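Local atomic coordinates of octaprenyl Pyrophosphate Synthase (Helicobacter pylori, PDB entry 3TC1), a protein that probably condenses isopentenyl diphosphate units onto an allylic diphosphate to build the eight-unit octaprenyl chain, as trans-prenyltransferases do. Residues S73-D78 and D106-K111; L38-M43 and I65-Q70; Q10-S15 and A59-T64. All blocks are in the same frame, centred on the assembly; numbering follows the deposited sequence.

Contact 1: S73-D78 and D106-K111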
loop_
_atom_site.group_PDB
_atom_site.type_symbol
_atom_site.label_atom_id
_atom_site.label_comp_id
_atom_site.label_asym_id
_atom_site.label_seq_id
_atom_site.Cartn_x
_atom_site.Cartn_y
_atom_site.Cartn_z
ATOM N N SER B 73 2.870 -5.563 4.482
ATOM C CA SER B 73 3.970 -5.947 3.606
ATOM C C SER B 73 3.891 -7.428 3.247
ATOM O O SER B 73 4.164 -7.808 2.118
ATOM C CB SER B 73 5.320 -5.653 4.267
ATOM O OG SER B 73 5.494 -6.444 5.420
ATOM N N LEU B 74 3.521 -8.261 4.213
ATOM C CA LEU B 74 3.410 -9.697 3.964
ATOM C C LEU B 74 2.276 -9.976 2.979
ATOM O O LEU B 74 2.386 -10.857 2.125
ATOM C CB LEU B 74 3.169 -10.455 5.276
ATOM C CG LEU B 74 4.316 -10.395 6.292
ATOM C CD1 LEU B 74 3.909 -11.107 7.575
ATOM C CD2 LEU B 74 5.564 -11.021 5.694
ATOM N N LEU B 75 1.190 -9.218 3.097
ATOM C CA LEU B 75 0.051 -9.383 2.200
ATOM C C LEU B 75 0.459 -9.076 0.767
ATOM O O LEU B 75 0.106 -9.810 -0.151
ATOM C CB LEU B 75 -1.099 -8.462 2.611
ATOM C CG LEU B 75 -1.880 -8.822 3.879
ATOM C CD1 LEU B 75 -2.880 -7.706 4.176
ATOM C CD2 LEU B 75 -2.605 -10.157 3.703
ATOM N N HIS B 76 1.201 -7.991 0.570
ATOM C CA HIS B 76 1.637 -7.635 -0.773
ATOM C C HIS B 76 2.717 -8.582 -1.273
ATOM O O HIS B 76 2.758 -8.906 -2.458
ATOM C CB HIS B 76 2.135 -6.182 -0.824
ATOM C CG HIS B 76 1.028 -5.171 -0.816
ATOM N ND1 HIS B 76 1.251 -3.816 -0.921
ATOM C CD2 HIS B 76 -0.313 -5.323 -0.702
ATOM C CE1 HIS B 76 0.097 -3.175 -0.868
ATOM N NE2 HIS B 76 -0.867 -4.066 -0.734
ATOM N N ASP B 77 3.587 -9.030 -0.372
ATOM C CA ASP B 77 4.649 -9.952 -0.758
ATOM C C ASP B 77 4.061 -11.276 -1.241
ATOM O O ASP B 77 4.581 -11.882 -2.171
ATOM C CB ASP B 77 5.608 -10.208 0.410
ATOM C CG ASP B 77 6.438 -8.987 0.766
ATOM O OD1 ASP B 77 6.978 -8.337 -0.156
ATOM O OD2 ASP B 77 6.562 -8.682 1.972
ATOM N N ASP B 78 2.978 -11.725 -0.616
ATOM C CA ASP B 78 2.355 -12.982 -1.024
ATOM C C ASP B 78 1.763 -12.875 -2.425
ATOM O O ASP B 78 1.745 -13.849 -3.172
ATOM C CB ASP B 78 1.269 -13.406 -0.030
ATOM C CG ASP B 78 1.849 -13.955 1.256
ATOM O OD1 ASP B 78 3.016 -14.396 1.231
ATOM O OD2 ASP B 78 1.141 -13.960 2.287
ATOM N N ASP B 106 -3.305 -2.288 1.482
ATOM C CA ASP B 106 -3.375 -0.828 1.421
ATOM C C ASP B 106 -4.172 -0.308 2.606
ATOM O O ASP B 106 -3.877 0.755 3.154
ATOM C CB ASP B 106 -4.031 -0.368 0.114
ATOM C CG ASP B 106 -3.127 -0.563 -1.084
ATOM O OD1 ASP B 106 -1.911 -0.777 -0.878
ATOM O OD2 ASP B 106 -3.627 -0.483 -2.226
ATOM N N VAL B 107 -5.195 -1.070 2.976
ATOM C CA VAL B 107 -6.046 -0.750 4.116
ATOM C C VAL B 107 -5.208 -0.804 5.397
ATOM O O VAL B 107 -5.293 0.084 6.246
ATOM C CB VAL B 107 -7.202 -1.764 4.236
ATOM C CG1 VAL B 107 -7.808 -1.707 5.635
ATOM C CG2 VAL B 107 -8.270 -1.465 3.181
ATOM N N PHE B 108 -4.400 -1.853 5.537
ATOM C CA PHE B 108 -3.550 -1.978 6.716
ATOM C C PHE B 108 -2.571 -0.813 6.764
ATOM O O PHE B 108 -2.409 -0.182 7.809
ATOM C CB PHE B 108 -2.783 -3.306 6.711
ATOM C CG PHE B 108 -3.456 -4.403 7.499
ATOM C CD1 PHE B 108 -4.597 -5.034 7.013
ATOM C CD2 PHE B 108 -2.944 -4.804 8.731
ATOM C CE1 PHE B 108 -5.220 -6.051 7.740
ATOM C CE2 PHE B 108 -3.555 -5.817 9.468
ATOM C CZ PHE B 108 -4.700 -6.445 8.971
ATOM N N TYR B 109 -1.931 -0.522 5.633
ATOM C CA TYR B 109 -0.975 0.580 5.550
ATOM C C TYR B 109 -1.594 1.943 5.872
ATOM O O TYR B 109 -1.031 2.712 6.644
ATOM C CB TYR B 109 -0.358 0.674 4.149
ATOM C CG TYR B 109 0.815 -0.245 3.883
ATOM C CD1 TYR B 109 1.873 -0.343 4.790
ATOM C CD2 TYR B 109 0.892 -0.978 2.695
ATOM C CE1 TYR B 109 2.981 -1.148 4.520
ATOM C CE2 TYR B 109 1.996 -1.784 2.415
ATOM C CZ TYR B 109 3.035 -1.865 3.332
ATOM O OH TYR B 109 4.120 -2.667 3.066
ATOM N N SER B 110 -2.739 2.249 5.265
ATOM C CA SER B 110 -3.379 3.545 5.492
ATOM C C SER B 110 -3.939 3.716 6.906
ATOM O O SER B 110 -3.789 4.780 7.508
ATOM C CB SER B 110 -4.467 3.803 4.436
ATOM O OG SER B 110 -5.375 2.724 4.333
ATOM N N LYS B 111 -4.573 2.677 7.443
ATOM C CA LYS B 111 -5.108 2.757 8.800
ATOM C C LYS B 111 -3.937 2.949 9.756
ATOM O O LYS B 111 -4.019 3.732 10.701
ATOM C CB LYS B 111 -5.883 1.483 9.161
ATOM C CG LYS B 111 -6.392 1.431 10.614
ATOM C CD LYS B 111 -7.318 2.604 10.966
ATOM C CE LYS B 111 -7.803 2.511 12.412
ATOM N NZ LYS B 111 -8.632 3.672 12.848
#
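CG stands anti to the carbonyl carbon in both His76 (chi1 -76°) and Tyr109 (chi1 -83°), so the imidazole and the phenol leave their helices head-on and meet tip to tip. The result is an offset edge-to-face aromatic pair: the edge of Tyr109 points toward the face of His76, with centroids 5.7 Å apart and planes at 69°. CE2 of Tyr109 comes within 4.0 Å of His76 ND1. Beyond the ring, Tyr109 OH rests against the Ser73 backbone, 3.3 Å from Ser73 CA, while Ser73 OG is hydrogen-bonded to Gln70 O.

Asp106 crosses the imidazole nearly perpendicularly, and its OD1 lies in the ring plane, 3.1 Å from His76 CE1. This is an approach to a carbon; His76 NE2 bonds instead to Val102 O, and ND1 to Asp106 OD2 of the second subunit. A carbonyl lies at one nitrogen and a carboxylate at the other, which would favour a proton on both, though the proton positions are not seen. Asp106 OD2 returns the bond to His76 of the second subunit, and the two His76 rings meet about perpendicularly, so the contact lies at the dimer interface.

Asp77 and Asp78, next along the chain, open the sequence of the family's first aspartate-rich motif, which in relatives binds magnesium and the allylic diphosphate. Leu75 CD1 and Phe108 CD1 add an apolar contact at 4.3 Å. Segments 73-78 and 106-111, of helices 53-80 and 92-116, run roughly antiparallel; Leu75 also reaches Ile92 and Leu104, and Phe108 packs against Phe29 of helix 23-29.

Contact 2: L38-M43 and I65-Q70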
loop_
_atom_site.group_PDB
_atom_site.type_symbol
_atom_site.label_atom_id
_atom_site.label_comp_id
_atom_site.label_asym_id
_atom_site.label_seq_id
_atom_site.Cartn_x
_atom_site.Cartn_y
_atom_site.Cartn_z
ATOM N N LEU B 38 7.214 -10.557 16.592
ATOM C CA LEU B 38 8.604 -10.386 16.974
ATOM C C LEU B 38 8.932 -8.915 17.221
ATOM O O LEU B 38 9.627 -8.572 18.181
ATOM C CB LEU B 38 9.513 -10.937 15.875
ATOM C CG LEU B 38 10.994 -10.596 16.013
ATOM C CD1 LEU B 38 11.508 -11.071 17.363
ATOM C CD2 LEU B 38 11.770 -11.237 14.880
ATOM N N ARG B 39 8.420 -8.049 16.354
ATOM C CA ARG B 39 8.694 -6.630 16.483
ATOM C C ARG B 39 8.112 -6.015 17.739
ATOM O O ARG B 39 8.766 -5.192 18.350
ATOM C CB ARG B 39 8.292 -5.891 15.196
ATOM C CG ARG B 39 9.159 -6.360 14.017
ATOM C CD ARG B 39 8.612 -6.031 12.643
ATOM N NE ARG B 39 9.394 -6.677 11.582
ATOM C CZ ARG B 39 9.369 -7.980 11.304
ATOM N NH1 ARG B 39 10.124 -8.463 10.327
ATOM N NH2 ARG B 39 8.565 -8.799 11.969
ATOM N N SER B 40 6.926 -6.444 18.162
ATOM C CA SER B 40 6.336 -5.926 19.391
ATOM C C SER B 40 7.152 -6.388 20.606
ATOM O O SER B 40 7.344 -5.628 21.556
ATOM C CB SER B 40 4.889 -6.402 19.537
ATOM O OG SER B 40 4.051 -5.766 18.587
ATOM N N LYS B 41 7.634 -7.627 20.566
ATOM C CA LYS B 41 8.419 -8.173 21.676
ATOM C C LYS B 41 9.691 -7.359 21.862
ATOM O O LYS B 41 10.088 -7.046 22.987
ATOM C CB LYS B 41 8.783 -9.641 21.418
ATOM C CG LYS B 41 7.606 -10.609 21.420
ATOM C CD LYS B 41 8.081 -12.008 21.050
ATOM C CE LYS B 41 6.966 -13.036 21.120
ATOM N NZ LYS B 41 7.483 -14.406 20.810
ATOM N N LEU B 42 10.328 -7.018 20.750
ATOM C CA LEU B 42 11.544 -6.218 20.787
ATOM C C LEU B 42 11.271 -4.824 21.341
ATOM O O LEU B 42 12.015 -4.327 22.190
ATOM C CB LEU B 42 12.133 -6.101 19.383
ATOM C CG LEU B 42 12.786 -7.375 18.856
ATOM C CD1 LEU B 42 13.174 -7.204 17.398
ATOM C CD2 LEU B 42 14.007 -7.685 19.710
ATOM N N MET B 43 10.204 -4.198 20.853
ATOM C CA MET B 43 9.825 -2.858 21.283
ATOM C C MET B 43 9.326 -2.813 22.724
ATOM O O MET B 43 9.689 -1.914 23.480
ATOM C CB MET B 43 8.742 -2.299 20.353
ATOM C CG MET B 43 9.191 -2.142 18.908
ATOM S SD MET B 43 7.791 -1.928 17.794
ATOM C CE MET B 43 7.514 -0.181 17.969
ATOM N N ILE B 65 0.779 -0.217 15.249
ATOM C CA ILE B 65 1.119 0.385 13.964
ATOM C C ILE B 65 2.200 -0.452 13.276
ATOM O O ILE B 65 2.095 -0.768 12.090
ATOM C CB ILE B 65 1.648 1.833 14.162
ATOM C CG1 ILE B 65 0.496 2.753 14.574
ATOM C CG2 ILE B 65 2.326 2.338 12.888
ATOM C CD1 ILE B 65 0.955 4.130 15.047
ATOM N N VAL B 66 3.235 -0.813 14.025
ATOM C CA VAL B 66 4.317 -1.614 13.466
ATOM C C VAL B 66 3.859 -3.000 12.992
ATOM O O VAL B 66 4.269 -3.460 11.926
ATOM C CB VAL B 66 5.471 -1.766 14.482
ATOM C CG1 VAL B 66 6.448 -2.848 14.027
ATOM C CG2 VAL B 66 6.210 -0.429 14.620
ATOM N N GLU B 67 3.016 -3.667 13.771
ATOM C CA GLU B 67 2.539 -4.993 13.377
ATOM C C GLU B 67 1.618 -4.916 12.150
ATOM O O GLU B 67 1.610 -5.819 11.312
ATOM C CB GLU B 67 1.797 -5.670 14.536
ATOM C CG GLU B 67 2.656 -5.976 15.778
ATOM C CD GLU B 67 3.859 -6.882 15.490
ATOM O OE1 GLU B 67 3.933 -7.478 14.395
ATOM O OE2 GLU B 67 4.734 -7.005 16.376
ATOM N N MET B 68 0.841 -3.840 12.043
ATOM C CA MET B 68 -0.056 -3.698 10.899
ATOM C C MET B 68 0.730 -3.436 9.625
ATOM O O MET B 68 0.360 -3.906 8.548
ATOM C CB MET B 68 -1.086 -2.596 11.159
ATOM C CG MET B 68 -2.132 -3.048 12.159
ATOM S SD MET B 68 -3.466 -1.898 12.425
ATOM C CE MET B 68 -4.367 -2.052 10.890
ATOM N N ILE B 69 1.826 -2.695 9.755
ATOM C CA ILE B 69 2.696 -2.411 8.622
ATOM C C ILE B 69 3.320 -3.733 8.177
ATOM O O ILE B 69 3.369 -4.046 6.984
ATOM C CB ILE B 69 3.821 -1.423 9.022
ATOM C CG1 ILE B 69 3.241 -0.013 9.161
ATOM C CG2 ILE B 69 4.946 -1.449 7.995
ATOM C CD1 ILE B 69 4.193 0.974 9.802
ATOM N N GLN B 70 3.805 -4.503 9.145
ATOM C CA GLN B 70 4.415 -5.795 8.850
ATOM C C GLN B 70 3.401 -6.686 8.123
ATOM O O GLN B 70 3.731 -7.325 7.127
ATOM C CB GLN B 70 4.876 -6.477 10.150
ATOM C CG GLN B 70 5.449 -7.883 9.964
ATOM C CD GLN B 70 6.689 -7.904 9.086
ATOM O OE1 GLN B 70 7.258 -6.861 8.774
ATOM N NE2 GLN B 70 7.121 -9.103 8.692
HETATM O O HOH W 1 6.614 -8.656 14.097
#
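Glu67 OE2 is gripped by two donors of one residue, the backbone N and the hydroxyl of Ser40. Ser40 OG gives the shorter bond, 2.6 Å to Glu67 OE2 on its anti lone pair; Ser40 N, at 2.9 Å from Glu67 OE2, meets it nearly along the C-O axis with a bent N-H angle of 132°. The setting is the all-helical isoprenoid synthase fold, where the first turn of helix 38-44 lies nearly antiparallel to segment 65-70 of helix 53-80. A negative carboxylate beside that helix start would be expected to be favoured by the helix dipole.

Glu67 bends at chi2 to present its carboxylate, and the other oxygen is served by water. Water 1 donates to Glu67 OE1 at 2.9 Å while accepting from both Arg39 N and Arg39 NH2. Arginine and glutamate are thus joined through water, since Arg39 NH2 and Glu67 OE1 stay 5.4 Å apart.

The water sits at the edge of the guanidinium, in its plane, and the amide of Gln70 stacks over one face: planes 14° apart, with Gln70 CD 3.4 Å above the centre. Edge and face together limit how the guanidinium can turn. Phe166 of helix 152-177 adjoins both Arg39 and Gln70. By sequence, Lys36 and Arg39 match the family's basic motif and Gln70 stands where many relatives carry a histidine. There these positions contact the diphosphate of isopentenyl diphosphate, so the pairing is consistent with a place in that pocket.

Towards Met43, Val66 splays its branches: CG1 lies against Arg39 CB at 3.7 Å, while CG2 meets the methyl CE of Met43 tip to tip at 3.6 Å.

Contact 3: Q10-S15 and A59-T64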
loop_
_atom_site.group_PDB
_atom_site.type_symbol
_atom_site.label_atom_id
_atom_site.label_comp_id
_atom_site.label_asym_id
_atom_site.label_seq_id
_atom_site.Cartn_x
_atom_site.Cartn_y
_atom_site.Cartn_z
ATOM N N GLN B 10 -2.894 -7.374 20.032
ATOM C CA GLN B 10 -3.711 -8.207 19.156
ATOM C C GLN B 10 -5.135 -7.637 19.147
ATOM O O GLN B 10 -5.777 -7.521 18.096
ATOM C CB GLN B 10 -3.712 -9.640 19.694
ATOM C CG GLN B 10 -4.520 -10.646 18.901
ATOM C CD GLN B 10 -4.538 -12.016 19.568
ATOM O OE1 GLN B 10 -3.488 -12.598 19.849
ATOM N NE2 GLN B 10 -5.734 -12.535 19.825
ATOM N N ASN B 11 -5.629 -7.274 20.327
ATOM C CA ASN B 11 -6.967 -6.716 20.438
ATOM C C ASN B 11 -7.085 -5.306 19.853
ATOM O O ASN B 11 -8.148 -4.929 19.353
ATOM C CB ASN B 11 -7.428 -6.742 21.898
ATOM C CG ASN B 11 -7.705 -8.155 22.389
ATOM O OD1 ASN B 11 -8.207 -8.994 21.637
ATOM N ND2 ASN B 11 -7.393 -8.421 23.651
ATOM N N LYS B 12 -6.007 -4.530 19.907
ATOM C CA LYS B 12 -6.024 -3.183 19.337
ATOM C C LYS B 12 -6.149 -3.276 17.819
ATOM O O LYS B 12 -6.872 -2.496 17.192
ATOM C CB LYS B 12 -4.747 -2.414 19.695
ATOM C CG LYS B 12 -4.766 -1.779 21.076
ATOM C CD LYS B 12 -3.520 -0.932 21.319
ATOM C CE LYS B 12 -3.640 -0.122 22.605
ATOM N NZ LYS B 12 -4.747 0.877 22.526
ATOM N N ILE B 13 -5.432 -4.229 17.231
ATOM C CA ILE B 13 -5.486 -4.446 15.790
ATOM C C ILE B 13 -6.926 -4.765 15.394
ATOM O O ILE B 13 -7.450 -4.223 14.419
ATOM C CB ILE B 13 -4.582 -5.624 15.366
ATOM C CG1 ILE B 13 -3.119 -5.294 15.656
ATOM C CG2 ILE B 13 -4.767 -5.920 13.884
ATOM C CD1 ILE B 13 -2.162 -6.461 15.412
ATOM N N ALA B 14 -7.566 -5.647 16.160
ATOM C CA ALA B 14 -8.947 -6.037 15.891
ATOM C C ALA B 14 -9.887 -4.841 16.021
ATOM O O ALA B 14 -10.831 -4.696 15.247
ATOM C CB ALA B 14 -9.377 -7.146 16.847
ATOM N N SER B 15 -9.635 -3.992 17.009
ATOM C CA SER B 15 -10.463 -2.813 17.211
ATOM C C SER B 15 -10.307 -1.834 16.052
ATOM O O SER B 15 -11.289 -1.259 15.579
ATOM C CB SER B 15 -10.086 -2.119 18.521
ATOM O OG SER B 15 -10.352 -2.960 19.628
ATOM N N ALA B 59 2.503 3.454 23.670
ATOM C CA ALA B 59 3.491 2.462 23.268
ATOM C C ALA B 59 2.806 1.261 22.617
ATOM O O ALA B 59 3.285 0.724 21.620
ATOM C CB ALA B 59 4.301 2.020 24.469
ATOM N N LEU B 60 1.684 0.837 23.182
ATOM C CA LEU B 60 0.952 -0.282 22.613
ATOM C C LEU B 60 0.421 0.136 21.240
ATOM O O LEU B 60 0.370 -0.677 20.313
ATOM C CB LEU B 60 -0.192 -0.690 23.541
ATOM C CG LEU B 60 0.293 -1.181 24.911
ATOM C CD1 LEU B 60 -0.897 -1.500 25.802
ATOM C CD2 LEU B 60 1.177 -2.403 24.738
ATOM N N ASN B 61 0.036 1.406 21.109
ATOM C CA ASN B 61 -0.456 1.906 19.827
ATOM C C ASN B 61 0.661 1.852 18.799
ATOM O O ASN B 61 0.430 1.509 17.639
ATOM C CB ASN B 61 -0.957 3.352 19.940
ATOM C CG ASN B 61 -2.319 3.447 20.584
ATOM O OD1 ASN B 61 -3.003 2.444 20.754
ATOM N ND2 ASN B 61 -2.730 4.665 20.936
ATOM N N LEU B 62 1.871 2.201 19.223
ATOM C CA LEU B 62 3.019 2.178 18.327
ATOM C C LEU B 62 3.300 0.759 17.847
ATOM O O LEU B 62 3.616 0.539 16.671
ATOM C CB LEU B 62 4.261 2.739 19.027
ATOM C CG LEU B 62 5.511 2.853 18.142
ATOM C CD1 LEU B 62 5.220 3.774 16.971
ATOM C CD2 LEU B 62 6.682 3.411 18.952
ATOM N N CYS B 63 3.206 -0.201 18.766
ATOM C CA CYS B 63 3.436 -1.604 18.430
ATOM C C CYS B 63 2.358 -2.073 17.454
ATOM O O CYS B 63 2.621 -2.861 16.549
ATOM C CB CYS B 63 3.394 -2.474 19.689
ATOM S SG CYS B 63 4.800 -2.264 20.812
ATOM N N THR B 64 1.142 -1.581 17.644
ATOM C CA THR B 64 0.037 -1.954 16.777
ATOM C C THR B 64 0.312 -1.458 15.359
ATOM O O THR B 64 0.111 -2.188 14.389
ATOM C CB THR B 64 -1.288 -1.372 17.303
ATOM O OG1 THR B 64 -1.514 -1.852 18.633
ATOM C CG2 THR B 64 -2.453 -1.802 16.419
#
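Segments 10-15 and 59-64, of helices 3-18 and 53-80, cross at 69° with axes 9.4 Å apart, and the backbones draw nearest where Ile13 CA and Thr64 CA are 6.1 Å from each other.

Lys12 carries most of the contact. Its chain runs out extended as far as CE, crossing Leu60, Asn61 and Thr64 at about right angles, and chi4 (-64°) then turns to deliver the ammonium. Lys12 NZ donates to Asn61 OD1 at 2.9 Å, arriving in the plane of the amide carbonyl with a C=O...N angle of 148°. The same NZ forms a salt bridge with Asp57, one turn earlier on helix 53-80. The methylenes are used as well: Lys12 CE lies 3.6 Å from Leu60 CB, and Lys12 CB touches Thr64 OG1 at 3.4 Å.

Thr64 serves both neighbours through different branches. OG1 faces Lys12 while bonding to Leu60 O at 2.8 Å from above the carbonyl plane, and CG2 slides past Ile13, 3.6 Å from Ile13 CG1. Trp16 and Ile9 of the N-terminal helix also touch Thr64.

The contact is therefore split by chemistry. An aliphatic spot at Ile13 and Thr64 lies where the backbones are closest, whereas the charged end of Lys12 is held by an amide and a carboxylate, so the N-terminal helix is joined to helix 53-80 by apolar packing and by a charge with two partners, at a contact near the surface.

From the N terminus, helix 3-18 comes first, and contact 3 closes a long loop by returning residues 59-64 to it. Segment 38-43 leaves from inside that loop and meets residues 65-70 beyond its end, so contacts 2 and 3 cross. Their centres lie 9 Å apart and they touch, Met43 and Ser40 packing on Leu62 and Cys63. Contact 1 follows in series, closing the turn from helix 53-80 through the short hairpin into helix 92-116. Helix 53-80 is common to all three: successive parts of it meet helices 3-18, 38-44 and 92-116, leading from the surface through the buried interior to the dimer interface.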